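ArsR family transcriptional regulator (Staphylococcus aureus, PDB 6CDB) binds zinc and probably acts as a dimeric repressor of transcription that lets go of its DNA when the metal is bound. Local coordinates at residues 32-37 with 47-52; 43-48 with 54-59; 17-22 with 88-93; 26-31 with 61-66. The protein carries 1 engineered substitution. All blocks are in the same frame, centred on the assembly; numbering follows the deposited sequence.

Contact 1. Residues 32-37 with 47-52; sequences MELLSV and HQLNLS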
loop_
_atom_site.group_PDB
_atom_site.type_symbol
_atom_site.label_atom_id
_atom_site.label_comp_id
_atom_site.label_asym_id
_atom_site.label_seq_id
_atom_site.Cartn_x
_atom_site.Cartn_y
_atom_site.Cartn_z
ATOM N N MET A 32 4.441 11.126 2.449
ATOM C CA MET A 32 5.296 10.033 1.990
ATOM C C MET A 32 5.860 10.312 0.606
ATOM O O MET A 32 7.013 9.979 0.325
ATOM C CB MET A 32 4.525 8.716 1.971
ATOM C CG MET A 32 4.068 8.207 3.332
ATOM S SD MET A 32 5.380 7.522 4.340
ATOM C CE MET A 32 5.528 5.909 3.553
ATOM N N GLU A 33 5.055 10.886 -0.287
ATOM C CA GLU A 33 5.566 11.204 -1.614
ATOM C C GLU A 33 6.656 12.275 -1.532
ATOM O O GLU A 33 7.702 12.161 -2.194
ATOM C CB GLU A 33 4.407 11.631 -2.517
ATOM C CG GLU A 33 4.730 11.673 -4.006
ATOM C CD GLU A 33 5.307 13.004 -4.442
ATOM O OE1 GLU A 33 5.022 14.014 -3.767
ATOM O OE2 GLU A 33 6.050 13.034 -5.444
ATOM N N LEU A 34 6.452 13.299 -0.689
ATOM C CA LEU A 34 7.501 14.301 -0.484
ATOM C C LEU A 34 8.806 13.643 -0.038
ATOM O O LEU A 34 9.888 13.937 -0.570
ATOM C CB LEU A 34 7.031 15.343 0.544
ATOM C CG LEU A 34 7.836 16.626 0.794
ATOM C CD1 LEU A 34 6.934 17.715 1.384
ATOM C CD2 LEU A 34 9.028 16.378 1.716
ATOM N N LEU A 35 8.721 12.752 0.953
ATOM C CA LEU A 35 9.914 12.066 1.444
ATOM C C LEU A 35 10.507 11.143 0.392
ATOM O O LEU A 35 11.721 10.895 0.403
ATOM C CB LEU A 35 9.575 11.277 2.712
ATOM C CG LEU A 35 9.177 12.169 3.892
ATOM C CD1 LEU A 35 8.703 11.346 5.072
ATOM C CD2 LEU A 35 10.365 13.031 4.283
ATOM N N SER A 36 9.670 10.629 -0.515
ATOM C CA SER A 36 10.150 9.787 -1.604
ATOM C C SER A 36 10.994 10.584 -2.584
ATOM O O SER A 36 11.917 10.032 -3.195
ATOM C CB SER A 36 8.973 9.133 -2.329
ATOM O OG SER A 36 8.520 9.924 -3.405
ATOM N N VAL A 37 10.688 11.869 -2.755
ATOM C CA VAL A 37 11.557 12.733 -3.553
ATOM C C VAL A 37 12.802 13.131 -2.766
ATOM O O VAL A 37 13.926 13.024 -3.267
ATOM C CB VAL A 37 10.780 13.969 -4.038
ATOM C CG1 VAL A 37 11.721 14.956 -4.757
ATOM C CG2 VAL A 37 9.626 13.547 -4.946
ATOM N N HIS A 47 5.770 23.343 5.692
ATOM C CA HIS A 47 5.734 24.486 4.783
ATOM C C HIS A 47 5.369 24.060 3.364
ATOM O O HIS A 47 4.502 24.665 2.724
ATOM C CB HIS A 47 7.083 25.193 4.790
ATOM C CG HIS A 47 7.163 26.330 3.826
ATOM N ND1 HIS A 47 7.878 26.260 2.651
ATOM C CD2 HIS A 47 6.598 27.560 3.854
ATOM C CE1 HIS A 47 7.772 27.408 2.006
ATOM N NE2 HIS A 47 6.999 28.214 2.713
ATOM N N GLN A 48 6.010 23.002 2.864
ATOM C CA GLN A 48 5.800 22.583 1.482
ATOM C C GLN A 48 4.368 22.116 1.243
ATOM O O GLN A 48 3.778 22.431 0.202
ATOM C CB GLN A 48 6.797 21.479 1.115
ATOM C CG GLN A 48 6.898 21.201 -0.382
ATOM C CD GLN A 48 6.814 22.479 -1.225
ATOM O OE1 GLN A 48 7.765 23.271 -1.281
ATOM N NE2 GLN A 48 5.664 22.685 -1.880
ATOM N N LEU A 49 3.791 21.357 2.182
ATOM C CA LEU A 49 2.451 20.801 1.984
ATOM C C LEU A 49 1.336 21.696 2.520
ATOM O O LEU A 49 0.163 21.393 2.301
ATOM C CB LEU A 49 2.348 19.406 2.636
ATOM C CG LEU A 49 3.372 18.390 2.125
ATOM C CD1 LEU A 49 3.254 17.058 2.863
ATOM C CD2 LEU A 49 3.217 18.186 0.619
ATOM N N ASN A 50 1.672 22.793 3.191
ATOM C CA ASN A 50 0.686 23.658 3.839
ATOM C C ASN A 50 -0.134 22.867 4.859
ATOM O O ASN A 50 -1.371 22.839 4.833
ATOM C CB ASN A 50 -0.211 24.366 2.823
ATOM C CG ASN A 50 -0.912 25.573 3.422
ATOM O OD1 ASN A 50 -2.135 25.702 3.365
ATOM N ND2 ASN A 50 -0.132 26.450 4.033
ATOM N N LEU A 51 0.588 22.213 5.764
ATOM C CA LEU A 51 0.041 21.490 6.898
ATOM C C LEU A 51 0.729 22.013 8.149
ATOM O O LEU A 51 1.894 22.413 8.101
ATOM C CB LEU A 51 0.266 19.969 6.747
ATOM C CG LEU A 51 -0.349 19.356 5.486
ATOM C CD1 LEU A 51 0.125 17.913 5.251
ATOM C CD2 LEU A 51 -1.891 19.437 5.581
ATOM N N SER A 52 0.010 22.045 9.261
ATOM C CA SER A 52 0.625 22.558 10.476
ATOM C C SER A 52 1.736 21.623 10.945
ATOM O O SER A 52 1.756 20.431 10.632
ATOM C CB SER A 52 -0.420 22.730 11.577
ATOM O OG SER A 52 -0.769 21.486 12.142
#
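Leu34 meets Gln48 and Leu49 without touching a flat face: the side-chain amide of Gln48 bends away, and only the aliphatic base of that residue packs on the leucine. No ring or amide face carries the contact, and no edge does. The arrangement belongs to the winged helix-turn-helix fold of the ArsR family. Helix 26-37 is the helix on which the first helix of the helix-turn-helix unit, 42-49, leans. The closest alpha carbons, Leu34 CA and Leu49 CA, are 8.6 Å apart. Leucine side chains bridge this gap. Leu34 CG swings anti to the backbone N (chi1 -171°), which carries CD1 across to the other helix. There CD1 lies 3.7 Å from Leu49 CG. It sits at the fork of that leucine, 3.8 Å from Leu49 CD2. The same methyl also reaches the neighbouring residue, with Leu34 CD1 to Gln48 CB at 3.8 Å. The contact is small and near the surface, and it holds by apolar packing alone. Around it, Leu34 also touches Ile45 and Leu49 touches Ile31, so the leucine pair borders a larger apolar layer between the helices. At the C-terminal end of helix 42-49 the Leu49 carbonyl oxygen accepts a hydrogen bond from Arg30 NH1. The turn of helix 26-37 that includes Leu34 carries a side-chain bond of its own: Ser36 OG donates to Glu33 O at 2.7 Å, in the carbonyl plane and on a lone pair, and that oxygen also accepts from Val37 N.

Contact 2. Residues 43-48 with 54-59; sequences GHISHQ and SNVSHQ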
loop_
_atom_site.group_PDB
_atom_site.type_symbol
_atom_site.label_atom_id
_atom_site.label_comp_id
_atom_site.label_asym_id
_atom_site.label_seq_id
_atom_site.Cartn_x
_atom_site.Cartn_y
_atom_site.Cartn_z
ATOM N N GLY A 43 9.541 21.053 9.730
ATOM C CA GLY A 43 9.259 22.404 9.264
ATOM C C GLY A 43 9.164 22.492 7.753
ATOM O O GLY A 43 8.275 23.155 7.210
ATOM N N HIS A 44 10.053 21.795 7.051
ATOM C CA HIS A 44 10.014 21.830 5.594
ATOM C C HIS A 44 8.798 21.095 5.043
ATOM O O HIS A 44 8.156 21.573 4.098
ATOM C CB HIS A 44 11.296 21.235 5.018
ATOM C CG HIS A 44 11.315 21.208 3.524
ATOM N ND1 HIS A 44 11.023 20.075 2.795
ATOM C CD2 HIS A 44 11.560 22.186 2.617
ATOM C CE1 HIS A 44 11.102 20.349 1.505
ATOM N NE2 HIS A 44 11.430 21.622 1.370
ATOM N N ILE A 45 8.472 19.925 5.603
ATOM C CA ILE A 45 7.281 19.196 5.167
ATOM C C ILE A 45 6.045 20.057 5.367
ATOM O O ILE A 45 5.220 20.228 4.459
ATOM C CB ILE A 45 7.154 17.868 5.935
ATOM C CG1 ILE A 45 8.355 16.951 5.656
ATOM C CG2 ILE A 45 5.819 17.176 5.593
ATOM C CD1 ILE A 45 8.488 15.796 6.643
ATOM N N SER A 46 5.914 20.618 6.571
ATOM C CA SER A 46 4.785 21.470 6.913
ATOM C C SER A 46 4.661 22.633 5.935
ATOM O O SER A 46 3.583 22.876 5.375
ATOM C CB SER A 46 4.964 21.964 8.344
ATOM O OG SER A 46 4.398 23.248 8.493
ATOM N N HIS A 47 5.770 23.343 5.692
ATOM C CA HIS A 47 5.734 24.486 4.783
ATOM C C HIS A 47 5.369 24.060 3.364
ATOM O O HIS A 47 4.502 24.665 2.724
ATOM C CB HIS A 47 7.083 25.193 4.790
ATOM C CG HIS A 47 7.163 26.330 3.826
ATOM N ND1 HIS A 47 7.878 26.260 2.651
ATOM C CD2 HIS A 47 6.598 27.560 3.854
ATOM C CE1 HIS A 47 7.772 27.408 2.006
ATOM N NE2 HIS A 47 6.999 28.214 2.713
ATOM N N GLN A 48 6.010 23.002 2.864
ATOM C CA GLN A 48 5.800 22.583 1.482
ATOM C C GLN A 48 4.368 22.116 1.243
ATOM O O GLN A 48 3.778 22.431 0.202
ATOM C CB GLN A 48 6.797 21.479 1.115
ATOM C CG GLN A 48 6.898 21.201 -0.382
ATOM C CD GLN A 48 6.814 22.479 -1.225
ATOM O OE1 GLN A 48 7.765 23.271 -1.281
ATOM N NE2 GLN A 48 5.664 22.685 -1.880
ATOM N N SER A 54 2.239 20.689 14.029
ATOM C CA SER A 54 1.574 19.740 14.921
ATOM C C SER A 54 1.079 18.515 14.165
ATOM O O SER A 54 1.345 17.370 14.549
ATOM C CB SER A 54 0.391 20.419 15.620
ATOM O OG SER A 54 0.833 21.272 16.647
ATOM N N ASN A 55 0.318 18.758 13.099
ATOM C CA ASN A 55 -0.287 17.687 12.324
ATOM C C ASN A 55 0.783 16.812 11.669
ATOM O O ASN A 55 0.748 15.585 11.780
ATOM C CB ASN A 55 -1.222 18.306 11.281
ATOM C CG ASN A 55 -2.037 17.273 10.547
ATOM O OD1 ASN A 55 -2.171 16.142 11.012
ATOM N ND2 ASN A 55 -2.582 17.649 9.388
ATOM N N VAL A 56 1.752 17.436 10.991
ATOM C CA VAL A 56 2.838 16.677 10.366
ATOM C C VAL A 56 3.519 15.787 11.397
ATOM O O VAL A 56 3.747 14.591 11.165
ATOM C CB VAL A 56 3.849 17.629 9.696
ATOM C CG1 VAL A 56 5.060 16.847 9.212
ATOM C CG2 VAL A 56 3.200 18.401 8.544
ATOM N N SER A 57 3.839 16.358 12.562
ATOM C CA SER A 57 4.499 15.593 13.614
ATOM C C SER A 57 3.650 14.414 14.065
ATOM O O SER A 57 4.170 13.313 14.263
ATOM C CB SER A 57 4.821 16.498 14.803
ATOM O OG SER A 57 6.029 17.205 14.577
ATOM N N HIS A 58 2.346 14.624 14.243
ATOM C CA HIS A 58 1.467 13.518 14.621
ATOM C C HIS A 58 1.523 12.392 13.582
ATOM O O HIS A 58 1.754 11.214 13.918
ATOM C CB HIS A 58 0.044 14.060 14.797
ATOM C CG HIS A 58 -0.933 13.080 15.373
ATOM N ND1 HIS A 58 -0.988 12.782 16.719
ATOM C CD2 HIS A 58 -1.922 12.361 14.789
ATOM C CE1 HIS A 58 -1.950 11.902 16.934
ATOM N NE2 HIS A 58 -2.532 11.631 15.780
ATOM N N GLN A 59 1.340 12.745 12.304
ATOM C CA GLN A 59 1.321 11.728 11.256
ATOM C C GLN A 59 2.655 10.999 11.163
ATOM O O GLN A 59 2.689 9.792 10.917
ATOM C CB GLN A 59 0.965 12.352 9.907
ATOM C CG GLN A 59 -0.284 13.209 9.924
ATOM C CD GLN A 59 -1.474 12.521 10.578
ATOM O OE1 GLN A 59 -1.705 11.327 10.386
ATOM N NE2 GLN A 59 -2.229 13.280 11.365
#
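The two helices come close at Ser46 and Val56, whose CA atoms are 6.2 Å apart. This is the heart of the helix-turn-helix motif: helix 42-49 packs on helix 53-65, which by analogy with the family is the DNA-recognition helix. Val56 is the side chain that fills the gap. Its CG1 stands anti to the backbone N (chi1 173°) and packs 3.7 Å from Ile45 CG2. Val56 CG2 lies mainly against the backbone of Ser46, 3.8 Å from Ser46 CA. It is also 4.0 Å from Ser46 CB, and it still reaches Ile45 CG2 at 4.1 Å. The hydroxyl of Ser46 turns elsewhere, to the carbonyl oxygen of Leu51 in the turn, and so ties the first helix to the linker. Ile45 is buried and extends the apolar layer to Ile31 and Leu34 of helix 26-37. No hydrogen bond spans the two segments. Within helix 53-65, one turn of side chains is fixed by an amide-to-amide bond. Gln59 NE2 gives a hydrogen to Asn55 OD1 at 2.9 Å, with an N-H...O angle of 152° and the donor nearly in line with the C=O bond.

Contact 3. Residues 17-22 with 88-93; sequences TEIFKA and ATMLKQ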
loop_
_atom_site.group_PDB
_atom_site.type_symbol
_atom_site.label_atom_id
_atom_site.label_comp_id
_atom_site.label_asym_id
_atom_site.label_seq_id
_atom_site.Cartn_x
_atom_site.Cartn_y
_atom_site.Cartn_z
ATOM N N THR A 17 -1.659 -5.323 6.797
ATOM C CA THR A 17 -2.929 -4.616 6.888
ATOM C C THR A 17 -2.776 -3.279 7.607
ATOM O O THR A 17 -3.341 -2.269 7.172
ATOM C CB THR A 17 -3.964 -5.498 7.593
ATOM O OG1 THR A 17 -4.117 -6.722 6.867
ATOM C CG2 THR A 17 -5.317 -4.798 7.674
ATOM N N GLU A 18 -2.013 -3.240 8.704
ATOM C CA GLU A 18 -1.854 -1.971 9.412
ATOM C C GLU A 18 -1.085 -0.954 8.583
ATOM O O GLU A 18 -1.382 0.253 8.644
ATOM C CB GLU A 18 -1.151 -2.180 10.755
ATOM C CG GLU A 18 -1.822 -3.203 11.654
ATOM C CD GLU A 18 -3.260 -2.809 11.963
ATOM O OE1 GLU A 18 -3.488 -1.635 12.343
ATOM O OE2 GLU A 18 -4.146 -3.681 11.819
ATOM N N ILE A 19 -0.097 -1.424 7.809
ATOM C CA ILE A 19 0.648 -0.532 6.931
ATOM C C ILE A 19 -0.284 0.114 5.921
ATOM O O ILE A 19 -0.274 1.341 5.743
ATOM C CB ILE A 19 1.795 -1.286 6.237
ATOM C CG1 ILE A 19 2.916 -1.572 7.241
ATOM C CG2 ILE A 19 2.315 -0.475 5.036
ATOM C CD1 ILE A 19 3.925 -2.574 6.752
ATOM N N PHE A 20 -1.088 -0.695 5.229
ATOM C CA PHE A 20 -1.979 -0.125 4.221
ATOM C C PHE A 20 -3.071 0.734 4.854
ATOM O O PHE A 20 -3.519 1.717 4.249
ATOM C CB PHE A 20 -2.601 -1.237 3.379
ATOM C CG PHE A 20 -1.628 -1.896 2.434
ATOM C CD1 PHE A 20 -0.905 -1.143 1.531
ATOM C CD2 PHE A 20 -1.422 -3.264 2.474
ATOM C CE1 PHE A 20 0.007 -1.749 0.654
ATOM C CE2 PHE A 20 -0.513 -3.883 1.605
ATOM C CZ PHE A 20 0.209 -3.110 0.698
ATOM N N LYS A 21 -3.524 0.372 6.050
ATOM C CA LYS A 21 -4.511 1.197 6.738
ATOM C C LYS A 21 -3.943 2.573 7.044
ATOM O O LYS A 21 -4.588 3.594 6.786
ATOM C CB LYS A 21 -4.978 0.508 8.023
ATOM C CG LYS A 21 -6.194 -0.347 7.834
ATOM C CD LYS A 21 -6.597 -1.023 9.136
ATOM C CE LYS A 21 -7.835 -1.877 8.934
ATOM N NZ LYS A 21 -8.103 -2.708 10.130
ATOM N N ALA A 22 -2.717 2.622 7.571
ATOM C CA ALA A 22 -2.097 3.910 7.861
ATOM C C ALA A 22 -1.843 4.707 6.590
ATOM O O ALA A 22 -1.961 5.938 6.589
ATOM C CB ALA A 22 -0.793 3.706 8.622
ATOM N N ALA A 88 10.056 2.771 -0.167
ATOM C CA ALA A 88 10.151 3.595 -1.369
ATOM C C ALA A 88 9.610 2.858 -2.583
ATOM O O ALA A 88 8.889 3.443 -3.407
ATOM C CB ALA A 88 11.602 4.026 -1.611
ATOM N N THR A 89 9.940 1.571 -2.711
ATOM C CA THR A 89 9.521 0.833 -3.893
ATOM C C THR A 89 8.011 0.639 -3.890
ATOM O O THR A 89 7.339 0.926 -4.887
ATOM C CB THR A 89 10.248 -0.510 -3.978
ATOM O OG1 THR A 89 11.666 -0.291 -4.129
ATOM C CG2 THR A 89 9.742 -1.298 -5.166
ATOM N N MET A 90 7.462 0.162 -2.768
ATOM C CA MET A 90 6.013 0.060 -2.611
ATOM C C MET A 90 5.306 1.339 -3.055
ATOM O O MET A 90 4.382 1.303 -3.885
ATOM C CB MET A 90 5.693 -0.254 -1.150
ATOM C CG MET A 90 4.209 -0.372 -0.816
ATOM S SD MET A 90 3.979 -0.394 0.972
ATOM C CE MET A 90 5.608 -0.941 1.478
ATOM N N LEU A 91 5.754 2.487 -2.531
ATOM C CA LEU A 91 5.071 3.754 -2.793
ATOM C C LEU A 91 5.184 4.176 -4.255
ATOM O O LEU A 91 4.173 4.512 -4.891
ATOM C CB LEU A 91 5.638 4.850 -1.895
ATOM C CG LEU A 91 4.897 6.178 -2.000
ATOM C CD1 LEU A 91 3.512 6.076 -1.350
ATOM C CD2 LEU A 91 5.739 7.305 -1.404
ATOM N N LYS A 92 6.411 4.197 -4.794
ATOM C CA LYS A 92 6.612 4.619 -6.185
ATOM C C LYS A 92 5.929 3.676 -7.176
ATOM O O LYS A 92 5.406 4.126 -8.205
ATOM C CB LYS A 92 8.117 4.746 -6.489
ATOM C CG LYS A 92 8.743 5.992 -5.846
ATOM C CD LYS A 92 10.272 5.972 -5.848
ATOM C CE LYS A 92 10.804 7.272 -5.244
ATOM N NZ LYS A 92 12.157 7.107 -4.632
ATOM N N GLN A 93 5.923 2.364 -6.901
ATOM C CA GLN A 93 5.193 1.450 -7.773
ATOM C C GLN A 93 3.702 1.746 -7.746
ATOM O O GLN A 93 3.042 1.730 -8.793
ATOM C CB GLN A 93 5.446 -0.013 -7.385
ATOM C CG GLN A 93 6.915 -0.462 -7.591
ATOM C CD GLN A 93 7.224 -0.881 -9.021
ATOM O OE1 GLN A 93 6.421 -1.559 -9.665
ATOM N NE2 GLN A 93 8.404 -0.484 -9.524
#
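Met90 reaches toward Phe20 and Ile19 from helix 85-99, and only its sulfur touches them. CB and CG serve as a spacer. They run almost fully extended (chi1 179°, chi2 -168°), which brings the sulfur out from the helix. SD does the touching. It stands 4.2 Å from Phe20 CE1, and it is 4.4 Å from Ile19 CG2. With respect to the Phe20 ring the sulfur is neither over the face nor in the plane: SD is 5.2 Å from the ring centroid and 51° off the normal. This is a Met-aromatic contact of oblique form. The terminal CE turns back toward CB with a nearly eclipsed chi3, so its placement is doubtful. The two backbones are far apart, with 10.5 Å between Phe20 CA and Met90 CA, and the three side chains span the distance.

In the fold this joins helix 10-23 to helix 85-99, the N-terminal and C-terminal helices of the ArsR-type chain. Both also face the second subunit: Met90 packs on Met90 of the other subunit, and Phe20 packs on Ile29 of the other subunit. The side chain of His86, a zinc ligand in another structure of this protein, lies within about 5 Å of that of Met90. His97 and His100, further along the same helix, bind zinc in this crystal, and a bound zinc ion is about 8 Å from the Met90 side chain.

Contact 4. Residues 26-31 with 61-66; sequences YNRIRI and KLLKSL. Engineered in segment 61-66: Leu66 (natural residue Val).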
loop_
_atom_site.group_PDB
_atom_site.type_symbol
_atom_site.label_atom_id
_atom_site.label_comp_id
_atom_site.label_asym_id
_atom_site.label_seq_id
_atom_site.Cartn_x
_atom_site.Cartn_y
_atom_site.Cartn_z
ATOM N N TYR A 26 -4.926 10.738 2.704
ATOM C CA TYR A 26 -4.432 11.612 1.635
ATOM C C TYR A 26 -3.205 12.405 2.068
ATOM O O TYR A 26 -2.215 12.498 1.328
ATOM C CB TYR A 26 -5.540 12.563 1.190
ATOM C CG TYR A 26 -5.124 13.570 0.138
ATOM C CD1 TYR A 26 -4.807 13.160 -1.150
ATOM C CD2 TYR A 26 -5.088 14.928 0.425
ATOM C CE1 TYR A 26 -4.442 14.059 -2.120
ATOM C CE2 TYR A 26 -4.719 15.853 -0.546
ATOM C CZ TYR A 26 -4.398 15.407 -1.817
ATOM O OH TYR A 26 -4.033 16.295 -2.791
ATOM N N ASN A 27 -3.265 13.009 3.253
ATOM C CA ASN A 27 -2.153 13.824 3.728
ATOM C C ASN A 27 -0.933 12.975 4.048
ATOM O O ASN A 27 0.202 13.406 3.817
ATOM C CB ASN A 27 -2.586 14.643 4.949
ATOM C CG ASN A 27 -3.361 15.884 4.562
ATOM O OD1 ASN A 27 -3.151 16.439 3.480
ATOM N ND2 ASN A 27 -4.272 16.324 5.436
ATOM N N ARG A 28 -1.142 11.775 4.593
ATOM C CA ARG A 28 -0.018 10.871 4.822
ATOM C C ARG A 28 0.622 10.446 3.508
ATOM O O ARG A 28 1.843 10.318 3.426
ATOM C CB ARG A 28 -0.458 9.641 5.614
ATOM C CG ARG A 28 -0.718 9.926 7.076
ATOM C CD ARG A 28 -0.839 8.643 7.885
ATOM N NE ARG A 28 -1.540 8.946 9.122
ATOM C CZ ARG A 28 -2.736 8.477 9.435
ATOM N NH1 ARG A 28 -3.350 7.612 8.629
ATOM N NH2 ARG A 28 -3.298 8.851 10.580
ATOM N N ILE A 29 -0.185 10.222 2.471
ATOM C CA ILE A 29 0.377 9.940 1.154
ATOM C C ILE A 29 1.172 11.141 0.640
ATOM O O ILE A 29 2.226 10.982 0.012
ATOM C CB ILE A 29 -0.742 9.527 0.182
ATOM C CG1 ILE A 29 -1.246 8.116 0.534
ATOM C CG2 ILE A 29 -0.262 9.587 -1.268
ATOM C CD1 ILE A 29 -0.116 7.069 0.614
ATOM N N ARG A 30 0.694 12.360 0.908
ATOM C CA ARG A 30 1.433 13.536 0.449
ATOM C C ARG A 30 2.769 13.661 1.171
ATOM O O ARG A 30 3.803 13.986 0.556
ATOM C CB ARG A 30 0.592 14.802 0.645
ATOM C CG ARG A 30 -0.540 14.957 -0.361
ATOM C CD ARG A 30 -0.791 16.436 -0.617
ATOM N NE ARG A 30 -1.328 17.086 0.567
ATOM C CZ ARG A 30 -1.126 18.360 0.906
ATOM N NH1 ARG A 30 -0.371 19.170 0.157
ATOM N NH2 ARG A 30 -1.682 18.817 2.014
ATOM N N ILE A 31 2.767 13.411 2.477
ATOM C CA ILE A 31 4.016 13.404 3.232
ATOM C C ILE A 31 4.962 12.340 2.678
ATOM O O ILE A 31 6.155 12.595 2.458
ATOM C CB ILE A 31 3.727 13.177 4.726
ATOM C CG1 ILE A 31 2.917 14.349 5.305
ATOM C CG2 ILE A 31 5.029 12.930 5.497
ATOM C CD1 ILE A 31 2.443 14.113 6.725
ATOM N N LYS A 61 4.810 10.521 13.698
ATOM C CA LYS A 61 4.887 9.567 14.802
ATOM C C LYS A 61 4.186 8.280 14.424
ATOM O O LYS A 61 4.715 7.183 14.653
ATOM C CB LYS A 61 4.275 10.122 16.085
ATOM C CG LYS A 61 4.753 11.493 16.482
ATOM C CD LYS A 61 6.148 11.471 17.064
ATOM C CE LYS A 61 6.689 12.896 17.152
ATOM N NZ LYS A 61 5.787 13.749 18.012
ATOM N N LEU A 62 2.998 8.390 13.816
ATOM C CA LEU A 62 2.298 7.168 13.418
ATOM C C LEU A 62 3.092 6.393 12.366
ATOM O O LEU A 62 3.285 5.180 12.494
ATOM C CB LEU A 62 0.896 7.487 12.905
ATOM C CG LEU A 62 0.206 6.294 12.224
ATOM C CD1 LEU A 62 0.153 5.027 13.118
ATOM C CD2 LEU A 62 -1.191 6.675 11.780
ATOM N N LEU A 63 3.566 7.082 11.323
ATOM C CA LEU A 63 4.304 6.408 10.258
ATOM C C LEU A 63 5.590 5.781 10.782
ATOM O O LEU A 63 6.001 4.706 10.320
ATOM C CB LEU A 63 4.605 7.392 9.119
ATOM C CG LEU A 63 3.382 7.940 8.376
ATOM C CD1 LEU A 63 3.767 9.074 7.422
ATOM C CD2 LEU A 63 2.646 6.813 7.625
ATOM N N LYS A 64 6.229 6.424 11.760
ATOM C CA LYS A 64 7.456 5.870 12.328
ATOM C C LYS A 64 7.163 4.610 13.142
ATOM O O LYS A 64 7.906 3.621 13.054
ATOM C CB LYS A 64 8.169 6.917 13.187
ATOM C CG LYS A 64 9.563 6.484 13.639
ATOM C CD LYS A 64 10.076 7.298 14.826
ATOM C CE LYS A 64 10.513 8.682 14.410
ATOM N NZ LYS A 64 11.027 9.494 15.559
ATOM N N SER A 65 6.078 4.617 13.925
ATOM C CA SER A 65 5.757 3.434 14.720
ATOM C C SER A 65 5.545 2.201 13.847
ATOM O O SER A 65 5.734 1.073 14.313
ATOM C CB SER A 65 4.514 3.687 15.568
ATOM O OG SER A 65 3.353 3.620 14.765
ATOM N N LEU A 66 5.148 2.392 12.588
ATOM C CA LEU A 66 4.955 1.296 11.653
ATOM C C LEU A 66 6.165 1.075 10.759
ATOM O O LEU A 66 6.069 0.325 9.783
ATOM C CB LEU A 66 3.712 1.541 10.798
ATOM C CG LEU A 66 2.401 1.541 11.583
ATOM C CD1 LEU A 66 1.271 1.922 10.668
ATOM C CD2 LEU A 66 2.147 0.186 12.200
#
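Arg28 and Leu62 meet with a methyl over a flat cation. Leu62 CD2 lies 3.2 Å above the plane of the Arg28 guanidinium, offset toward its rim. It is 3.3 Å from both Arg28 CZ and Arg28 NH2. The two side chains cross at about a right angle. The arginine stem is extended, so its CD passes by the next leucine, 3.9 Å from Leu63 CD2. Deeper in, Ile31 CG2 just reaches Leu63 CD1 at 4.5 Å. The helices behind these side chains, 26-31 and 61-65, cross at -72° with axes 11.8 Å apart, within the winged helix-turn-helix domain.

Further out, NH1 donates to the carbonyl oxygen of Ala22 near the end of helix 10-23. NE makes a weak bond to Gln59 OE1, which NH2 also reaches. Asp25 OD2 accepts from the backbone N of Arg28. The engineered Leu66 (Val in the natural protein) follows the end of helix 53-65 and touches Ala22.

The chemistry divides the guanidinium: a leucine methyl covers one face, while polar partners take hydrogens of NH1 and NH2, and weakly of NE, so the group joins three helices.

From the N terminus, helix 10-23 opens the widest loop, which contact 3 closes only at helix 85-99. Everything else nests inside it. Contact 4 opens at the start of helix 26-37 and closes at the end of helix 53-65, enclosing contacts 1 and 2. These two cross: contact 1 opens at 32-37, contact 2 at 43-48, contact 1 closes at 47-52 and contact 2 at 54-59. They share His47 and Gln48. Contacts 1, 2 and 4 thus join helix 26-37 to the two helices of the helix-turn-helix, 42-49 and 53-65. The strands 69-74 and 77-82 of the wing follow before contact 3 ties the two terminal helices beside the second subunit.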